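Long-range contacts in CEL61B (Hypocrea jecorina, PDB 2VTC), which cleaves cellulose oxidatively as a copper-dependent lytic polysaccharide monooxygenase of family AA9, using a reductant and O2 or H2O2: residues Val77-Ala82 with Asn194-Val199; Val117-Gly122 with Gly172-Arg177. All coordinates share one frame; numbering follows the deposited sequence.

Contact 1: residues Val77-Ala82 with Asn194-Val199; sequences VCHKNA and NYPQCV. With NI (nickel (II) ion), chain E.
The imidazole of H79 brings its ND1 edge up to P196, near its carbonyl and ring, the two side chains crossing at about a right angle. Its nearest carbon neighbour there is P196 CD, 3.7 Å from H79 ND1. The same ND1 donates a hydrogen bond to P196 O at 3.3 Å. The bond is long and moderately bent, with 147° at the hydrogen. The carbonyl oxygen lies almost in the imidazole plane and takes the N-H on a lone pair, which would favour this rotation of the ring. H79 has positive phi and is the first residue to leave the short helix 75-78. It opens a type II turn that is closed by A82 N bonding to H79 O.

The second tie is covalent. C78 SG and C198 SG form a disulfide of 2.1 Å with a chi3 of -83°. In both cysteines SG stands beside the backbone N, which lets the two sulfurs meet. Beside the disulfide, one water bridges the backbones: it donates to C78 O and accepts from C198 N, at 2.8 and 2.9 Å. The disulfide, with the H79 bond, joins the end of helix 75-78 and the turn after it to strand 193-204, part of the immunoglobulin-like beta-sandwich core of AA9 enzymes. W56 also packs on C78, and D60 and I66 on H79.

On this strand Y195 directs its CB away from the turn, while P196 points toward it. The Y195 hydroxyl reaches the metal, with OH 2.5 Å from the nickel ion. H20 and H108 bind the same ion, which occupies the site of the catalytic copper. The ring of W106 meets that of Y195 edge-to-face.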
ATOM      1  N   VAL A  77      -2.923  -8.687   3.673  1.00 15.39           N
ATOM      2  CA  VAL A  77      -2.294  -8.719   2.352  1.00 14.89           C
ATOM      3  C   VAL A  77      -2.674  -7.492   1.502  1.00 15.06           C
ATOM      4  O   VAL A  77      -1.791  -6.708   1.115  1.00 14.93           O
ATOM      5  CB  VAL A  77      -2.636 -10.037   1.576  1.00 14.65           C
ATOM      6  CG1 VAL A  77      -1.904 -10.017   0.227  1.00 15.69           C
ATOM      7  CG2 VAL A  77      -2.270 -11.293   2.385  1.00 15.72           C
ATOM      8  N   CYS A  78      -3.978  -7.322   1.249  1.00 14.84           N
ATOM      9  CA  CYS A  78      -4.510  -6.261   0.403  1.00 15.50           C
ATOM     10  C   CYS A  78      -5.788  -5.629   0.964  1.00 15.41           C
ATOM     11  O   CYS A  78      -6.568  -5.046   0.231  1.00 15.55           O
ATOM     12  CB  CYS A  78      -4.756  -6.758  -1.035  1.00 16.45           C
ATOM     13  SG  CYS A  78      -3.231  -7.103  -1.939  1.00 16.84           S
ATOM     14  N   HIS A  79      -5.948  -5.725   2.279  1.00 15.12           N
ATOM     15  CA  HIS A  79      -7.085  -5.150   3.022  1.00 16.70           C
ATOM     16  C   HIS A  79      -8.292  -6.113   3.040  1.00 18.08           C
ATOM     17  O   HIS A  79      -8.198  -7.272   2.585  1.00 17.32           O
ATOM     18  CB  HIS A  79      -7.446  -3.739   2.541  1.00 17.30           C
ATOM     19  CG  HIS A  79      -7.924  -2.837   3.643  1.00 18.29           C
ATOM     20  ND1 HIS A  79      -7.372  -1.592   3.896  1.00 22.40           N
ATOM     21  CD2 HIS A  79      -8.917  -3.005   4.546  1.00 18.85           C
ATOM     22  CE1 HIS A  79      -8.011  -1.040   4.918  1.00 18.86           C
ATOM     23  NE2 HIS A  79      -8.945  -1.878   5.335  1.00 23.77           N
ATOM     24  N   LYS A  80      -9.408  -5.650   3.604  1.00 17.15           N
ATOM     25  CA  LYS A  80     -10.502  -6.554   4.005  1.00 17.58           C
ATOM     26  C   LYS A  80     -11.155  -7.348   2.865  1.00 16.49           C
ATOM     27  O   LYS A  80     -11.695  -6.754   1.926  1.00 17.45           O
ATOM     28  CB  LYS A  80     -11.578  -5.767   4.748  1.00 17.77           C
ATOM     29  CG  LYS A  80     -12.615  -6.652   5.405  1.00 18.88           C
ATOM     30  CD  LYS A  80     -13.647  -5.811   6.163  1.00 23.16           C
ATOM     31  CE  LYS A  80     -14.645  -6.690   6.877  1.00 23.77           C
ATOM     32  NZ  LYS A  80     -13.973  -7.543   7.890  1.00 29.27           N
ATOM     33  N   ASN A  81     -11.101  -8.682   2.995  1.00 17.08           N
ATOM     34  CA  ASN A  81     -11.754  -9.600   2.024  1.00 17.33           C
ATOM     35  C   ASN A  81     -11.342  -9.278   0.578  1.00 17.45           C
ATOM     36  O   ASN A  81     -12.135  -9.419  -0.370  1.00 18.87           O
ATOM     37  CB  ASN A  81     -13.282  -9.522   2.163  1.00 17.52           C
ATOM     38  CG  ASN A  81     -13.775  -9.878   3.553  1.00 17.46           C
ATOM     39  OD1 ASN A  81     -13.122 -10.600   4.319  1.00 18.52           O
ATOM     40  ND2 ASN A  81     -14.967  -9.354   3.894  1.00 19.52           N
ATOM     41  N   ALA A  82     -10.107  -8.816   0.393  1.00 17.24           N
ATOM     42  CA  ALA A  82      -9.695  -8.288  -0.893  1.00 16.48           C
ATOM     43  C   ALA A  82      -9.539  -9.360  -1.957  1.00 17.11           C
ATOM     44  O   ALA A  82      -9.183 -10.506  -1.660  1.00 17.01           O
ATOM     45  CB  ALA A  82      -8.407  -7.480  -0.797  1.00 17.51           C
ATOM     46  N   ASN A 194      -3.261   0.196  10.095  1.00 15.58           N
ATOM     47  CA  ASN A 194      -2.655  -0.047   8.770  1.00 15.84           C
ATOM     48  C   ASN A 194      -3.674   0.146   7.645  1.00 15.31           C
ATOM     49  O   ASN A 194      -4.791  -0.414   7.717  1.00 17.01           O
ATOM     50  CB  ASN A 194      -2.069  -1.477   8.656  1.00 15.32           C
ATOM     51  CG  ASN A 194      -0.804  -1.696   9.479  1.00 17.45           C
ATOM     52  OD1 ASN A 194       0.206  -2.241   8.971  1.00 21.21           O
ATOM     53  ND2 ASN A 194      -0.858  -1.374  10.750  1.00 14.80           N
ATOM     54  N   TYR A 195      -3.286   0.874   6.603  1.00 16.18           N
ATOM     55  CA  TYR A 195      -4.155   1.108   5.441  1.00 16.27           C
ATOM     56  C   TYR A 195      -3.471   0.612   4.154  1.00 15.72           C
ATOM     57  O   TYR A 195      -3.007   1.424   3.370  1.00 16.29           O
ATOM     58  CB  TYR A 195      -4.522   2.605   5.276  1.00 18.01           C
ATOM     59  CG  TYR A 195      -5.260   3.225   6.460  1.00 18.87           C
ATOM     60  CD1 TYR A 195      -6.648   3.409   6.420  1.00 18.04           C
ATOM     61  CD2 TYR A 195      -4.565   3.618   7.623  1.00 18.43           C
ATOM     62  CE1 TYR A 195      -7.346   3.963   7.528  1.00 20.46           C
ATOM     63  CE2 TYR A 195      -5.251   4.182   8.735  1.00 19.44           C
ATOM     64  CZ  TYR A 195      -6.631   4.353   8.667  1.00 20.90           C
ATOM     65  OH  TYR A 195      -7.292   4.913   9.759  1.00 21.52           O
ATOM     66  N   PRO A 196      -3.431  -0.729   3.940  1.00 15.74           N
ATOM     67  CA  PRO A 196      -2.820  -1.246   2.701  1.00 15.82           C
ATOM     68  C   PRO A 196      -3.774  -1.180   1.504  1.00 15.67           C
ATOM     69  O   PRO A 196      -4.983  -1.407   1.647  1.00 15.78           O
ATOM     70  CB  PRO A 196      -2.498  -2.703   3.044  1.00 14.78           C
ATOM     71  CG  PRO A 196      -3.547  -3.110   4.025  1.00 15.35           C
ATOM     72  CD  PRO A 196      -3.830  -1.820   4.847  1.00 15.96           C
ATOM     73  N   GLN A 197      -3.217  -0.850   0.350  1.00 15.75           N
ATOM     74  CA  GLN A 197      -3.983  -0.783  -0.883  1.00 15.93           C
ATOM     75  C   GLN A 197      -3.177  -1.427  -2.006  1.00 16.88           C
ATOM     76  O   GLN A 197      -2.024  -1.040  -2.245  1.00 16.02           O
ATOM     77  CB  GLN A 197      -4.263   0.682  -1.236  1.00 17.15           C
ATOM     78  CG  GLN A 197      -5.216   1.334  -0.205  1.00 16.48           C
ATOM     79  CD  GLN A 197      -6.660   0.927  -0.424  1.00 17.96           C
ATOM     80  OE1 GLN A 197      -7.167  -0.016   0.195  1.00 19.70           O
ATOM     81  NE2 GLN A 197      -7.326   1.634  -1.301  1.00 16.68           N
ATOM     82  N   CYS A 198      -3.791  -2.403  -2.684  1.00 16.23           N
ATOM     83  CA  CYS A 198      -3.103  -3.097  -3.775  1.00 16.59           C
ATOM     84  C   CYS A 198      -3.603  -2.701  -5.166  1.00 17.00           C
ATOM     85  O   CYS A 198      -4.810  -2.495  -5.382  1.00 17.72           O
ATOM     86  CB  CYS A 198      -3.243  -4.608  -3.566  1.00 16.47           C
ATOM     87  SG  CYS A 198      -2.391  -5.234  -2.144  1.00 16.60           S
ATOM     88  N   VAL A 199      -2.661  -2.615  -6.107  1.00 17.22           N
ATOM     89  CA  VAL A 199      -2.966  -2.325  -7.529  1.00 17.59           C
ATOM     90  C   VAL A 199      -2.168  -3.279  -8.446  1.00 17.61           C
ATOM     91  O   VAL A 199      -1.000  -3.548  -8.189  1.00 16.75           O
ATOM     92  CB  VAL A 199      -2.696  -0.846  -7.922  1.00 18.68           C
ATOM     93  CG1 VAL A 199      -3.515   0.117  -7.038  1.00 19.73           C
ATOM     94  CG2 VAL A 199      -1.207  -0.517  -7.821  1.00 19.16           C
TER
HETATM   95 NI    NI E1231      -8.745   6.951   9.632  1.00 23.54          NI
HETATM   96  O   HOH W   1      -6.385  -3.320  -1.931  1.00 18.20           O
HETATM   97  O   HOH W   2     -10.210   8.421  10.188  1.00 27.02           O
HETATM   98  O   HOH W   3      -8.721   6.280  10.641  1.00 11.52           O

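Contact 2: residues Val117-Gly122 with Gly172-Arg177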
ATOM      1  N   VAL A 117       6.299  -4.462  -3.527  1.00 15.93           N
ATOM      2  CA  VAL A 117       5.935  -5.106  -4.803  1.00 15.93           C
ATOM      3  C   VAL A 117       6.075  -6.628  -4.684  1.00 15.77           C
ATOM      4  O   VAL A 117       6.885  -7.112  -3.914  1.00 15.51           O
ATOM      5  CB  VAL A 117       6.777  -4.540  -5.977  1.00 16.18           C
ATOM      6  CG1 VAL A 117       8.251  -4.833  -5.791  1.00 17.30           C
ATOM      7  CG2 VAL A 117       6.249  -5.023  -7.350  1.00 16.71           C
ATOM      8  N   VAL A 118       5.219  -7.346  -5.402  1.00 15.09           N
ATOM      9  CA  VAL A 118       5.281  -8.800  -5.477  1.00 17.57           C
ATOM     10  C   VAL A 118       5.027  -9.229  -6.931  1.00 16.51           C
ATOM     11  O   VAL A 118       4.206  -8.630  -7.641  1.00 17.34           O
ATOM     12  CB  VAL A 118       4.210  -9.449  -4.597  1.00 16.44           C
ATOM     13  CG1 VAL A 118       2.859  -9.239  -5.199  1.00 24.32           C
ATOM     14  CG2 VAL A 118       4.446 -10.922  -4.477  1.00 23.26           C
ATOM     15  N   GLU A 119       5.706 -10.296  -7.351  1.00 16.85           N
ATOM     16  CA  GLU A 119       5.436 -10.884  -8.665  1.00 17.35           C
ATOM     17  C   GLU A 119       4.312 -11.932  -8.613  1.00 17.44           C
ATOM     18  O   GLU A 119       4.131 -12.622  -7.607  1.00 17.67           O
ATOM     19  CB  GLU A 119       6.722 -11.480  -9.257  1.00 17.48           C
ATOM     20  CG  GLU A 119       6.563 -11.854 -10.745  1.00 17.47           C
ATOM     21  CD  GLU A 119       7.825 -12.459 -11.372  1.00 19.11           C
ATOM     22  OE1 GLU A 119       8.889 -12.499 -10.720  1.00 18.56           O
ATOM     23  OE2 GLU A 119       7.713 -12.892 -12.549  1.00 23.25           O
ATOM     24  N   CYS A 120       3.573 -12.059  -9.715  1.00 17.36           N
ATOM     25  CA  CYS A 120       2.517 -13.057  -9.834  1.00 18.10           C
ATOM     26  C   CYS A 120       2.971 -14.196 -10.720  1.00 18.97           C
ATOM     27  O   CYS A 120       3.645 -13.949 -11.728  1.00 18.74           O
ATOM     28  CB  CYS A 120       1.260 -12.458 -10.461  1.00 18.09           C
ATOM     29  SG  CYS A 120       0.576 -11.079  -9.462  1.00 18.43           S
ATOM     30  N   SER A 121       2.604 -15.408 -10.320  1.00 20.08           N
ATOM     31  CA  SER A 121       2.723 -16.569 -11.211  1.00 22.07           C
ATOM     32  C   SER A 121       1.459 -16.550 -12.056  1.00 22.79           C
ATOM     33  O   SER A 121       0.369 -16.730 -11.531  1.00 25.18           O
ATOM     34  CB  SER A 121       2.788 -17.854 -10.403  1.00 21.97           C
ATOM     35  OG  SER A 121       2.805 -18.967 -11.297  1.00 25.54           O
ATOM     36  N   GLY A 122       1.595 -16.356 -13.360  1.00 23.48           N
ATOM     37  CA  GLY A 122       0.433 -16.151 -14.209  1.00 22.87           C
ATOM     38  C   GLY A 122      -0.068 -14.722 -14.084  1.00 22.22           C
ATOM     39  O   GLY A 122       0.669 -13.850 -13.619  1.00 23.65           O
ATOM     40  N   GLY A 172       7.308  -8.305 -16.136  1.00 21.61           N
ATOM     41  CA  GLY A 172       6.532  -9.284 -15.401  1.00 20.24           C
ATOM     42  C   GLY A 172       5.190  -8.740 -14.970  1.00 19.93           C
ATOM     43  O   GLY A 172       4.879  -7.563 -15.196  1.00 19.80           O
ATOM     44  N   ASN A 173       4.385  -9.617 -14.394  1.00 18.67           N
ATOM     45  CA  ASN A 173       3.101  -9.218 -13.835  1.00 18.45           C
ATOM     46  C   ASN A 173       3.296  -9.021 -12.335  1.00 17.40           C
ATOM     47  O   ASN A 173       3.713  -9.946 -11.637  1.00 17.64           O
ATOM     48  CB  ASN A 173       2.047 -10.289 -14.084  1.00 18.55           C
ATOM     49  CG  ASN A 173       1.696 -10.445 -15.557  1.00 21.40           C
ATOM     50  OD1 ASN A 173       1.643  -9.469 -16.320  1.00 20.97           O
ATOM     51  ND2 ASN A 173       1.435 -11.683 -15.959  1.00 23.29           N
ATOM     52  N   TYR A 174       3.026  -7.808 -11.845  1.00 17.32           N
ATOM     53  CA  TYR A 174       3.275  -7.503 -10.420  1.00 17.07           C
ATOM     54  C   TYR A 174       2.058  -6.851  -9.760  1.00 16.95           C
ATOM     55  O   TYR A 174       1.159  -6.309 -10.439  1.00 16.33           O
ATOM     56  CB  TYR A 174       4.471  -6.540 -10.261  1.00 17.76           C
ATOM     57  CG  TYR A 174       5.781  -7.053 -10.823  1.00 18.32           C
ATOM     58  CD1 TYR A 174       6.647  -7.825 -10.036  1.00 18.41           C
ATOM     59  CD2 TYR A 174       6.158  -6.761 -12.134  1.00 20.92           C
ATOM     60  CE1 TYR A 174       7.860  -8.309 -10.534  1.00 19.53           C
ATOM     61  CE2 TYR A 174       7.374  -7.243 -12.652  1.00 19.17           C
ATOM     62  CZ  TYR A 174       8.211  -8.010 -11.849  1.00 19.25           C
ATOM     63  OH  TYR A 174       9.409  -8.500 -12.322  1.00 19.83           O
ATOM     64  N   VAL A 175       2.055  -6.941  -8.428  1.00 16.41           N
ATOM     65  CA  VAL A 175       1.118  -6.220  -7.587  1.00 16.66           C
ATOM     66  C   VAL A 175       1.940  -5.255  -6.742  1.00 15.97           C
ATOM     67  O   VAL A 175       2.986  -5.626  -6.176  1.00 15.70           O
ATOM     68  CB  VAL A 175       0.341  -7.181  -6.655  1.00 15.46           C
ATOM     69  CG1 VAL A 175      -0.738  -6.428  -5.881  1.00 16.22           C
ATOM     70  CG2 VAL A 175      -0.378  -8.273  -7.479  1.00 15.85           C
ATOM     71  N   PHE A 176       1.438  -4.026  -6.633  1.00 15.73           N
ATOM     72  CA  PHE A 176       2.057  -3.012  -5.758  1.00 15.71           C
ATOM     73  C   PHE A 176       1.159  -2.787  -4.544  1.00 14.70           C
ATOM     74  O   PHE A 176      -0.050  -2.593  -4.699  1.00 16.17           O
ATOM     75  CB  PHE A 176       2.272  -1.710  -6.522  1.00 16.32           C
ATOM     76  CG  PHE A 176       3.378  -1.790  -7.507  1.00 16.74           C
ATOM     77  CD1 PHE A 176       4.644  -1.308  -7.204  1.00 17.01           C
ATOM     78  CD2 PHE A 176       3.174  -2.436  -8.723  1.00 17.04           C
ATOM     79  CE1 PHE A 176       5.691  -1.403  -8.123  1.00 19.56           C
ATOM     80  CE2 PHE A 176       4.221  -2.571  -9.646  1.00 17.78           C
ATOM     81  CZ  PHE A 176       5.486  -2.045  -9.354  1.00 18.04           C
ATOM     82  N   ARG A 177       1.742  -2.865  -3.345  1.00 15.43           N
ATOM     83  CA  ARG A 177       1.000  -2.743  -2.093  1.00 15.13           C
ATOM     84  C   ARG A 177       1.491  -1.482  -1.393  1.00 15.32           C
ATOM     85  O   ARG A 177       2.602  -1.468  -0.865  1.00 15.23           O
ATOM     86  CB  ARG A 177       1.212  -3.996  -1.230  1.00 14.76           C
ATOM     87  CG  ARG A 177       0.553  -4.035   0.146  1.00 14.65           C
ATOM     88  CD  ARG A 177       1.041  -5.272   0.890  1.00 14.35           C
ATOM     89  NE  ARG A 177       0.387  -5.350   2.197  1.00 16.03           N
ATOM     90  CZ  ARG A 177       0.783  -4.638   3.262  1.00 15.64           C
ATOM     91  NH1 ARG A 177       1.861  -3.822   3.187  1.00 15.06           N
ATOM     92  NH2 ARG A 177       0.087  -4.748   4.403  1.00 14.98           N
TER
HETATM   93  O   HOH W   4      10.818 -10.465 -10.920  1.00 24.81           O
HETATM   94  O   HOH W   5       5.440 -12.295 -14.124  1.00 26.88           O
HETATM   95  O   HOH W   6       3.288 -13.952 -14.622  1.00 35.23           O
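Strands 117-119 and 172-177 run antiparallel at 150°, their axes 4.6 Å apart at closest approach. V118 and V175 form the hydrogen-bonded pair, with V118 N to V175 O at 2.9 Å and V175 N to V118 O at 2.8 Å. C120 N continues the ladder to N173 O.

V117, E119, Y174 and F176 share one face of the sheet. V117 CG2 is anti to its backbone N and lies over the face of the F176 ring, a CH-pi contact 3.8 Å from the ring centroid. E119 crosses Y174 with its aliphatic part: CB is 3.6 Å from Y174 CE1. One water donates to both E119 OE1 and Y174 OH, and the tyrosine hydroxyl also bonds to R170 O.

V118 and V175 lie side by side on the other face. V175 CG2 also meets C120 SG at 3.6 Å, and C120 is disulfide-bonded to C124.

At the other end of the pair, N173 ND2 donates to G122 O at 3.3 Å, from above the carbonyl plane and not on a lone pair. An alanine in place of N173 would probably leave G122 O without this amide donor and the chain around G122 less firmly held. A second water accepts from N173 N at 2.9 Å and lies by E119 OE2; a third lies by C120 O and G122 O.

The chemistry thus changes along the pair, from apolar packing around V117 and F176 to a polar end where waters link E119 and N173 to the neighbouring backbone and are probably part of the join.

From the N terminus the chain first reaches 77-82, at the end of helix 75-78. It passes through 117-122 on strand 113-119, returns along 172-177 and then runs through 194-199. Contact 2 closes a loop of 49 residues, and this lies wholly within the 111-residue loop that contact 1 closes. The loops nest and do not cross. Strands 172-182 and 193-204 follow each other in the chain and are antiparallel neighbours in one sheet, with F176 N close to V199 O. R177 adds a second link, its NE hydrogen-bonding to V77 O. Together the contacts join helix 75-78, strand 193-204, strand 172-182 and strand 113-119.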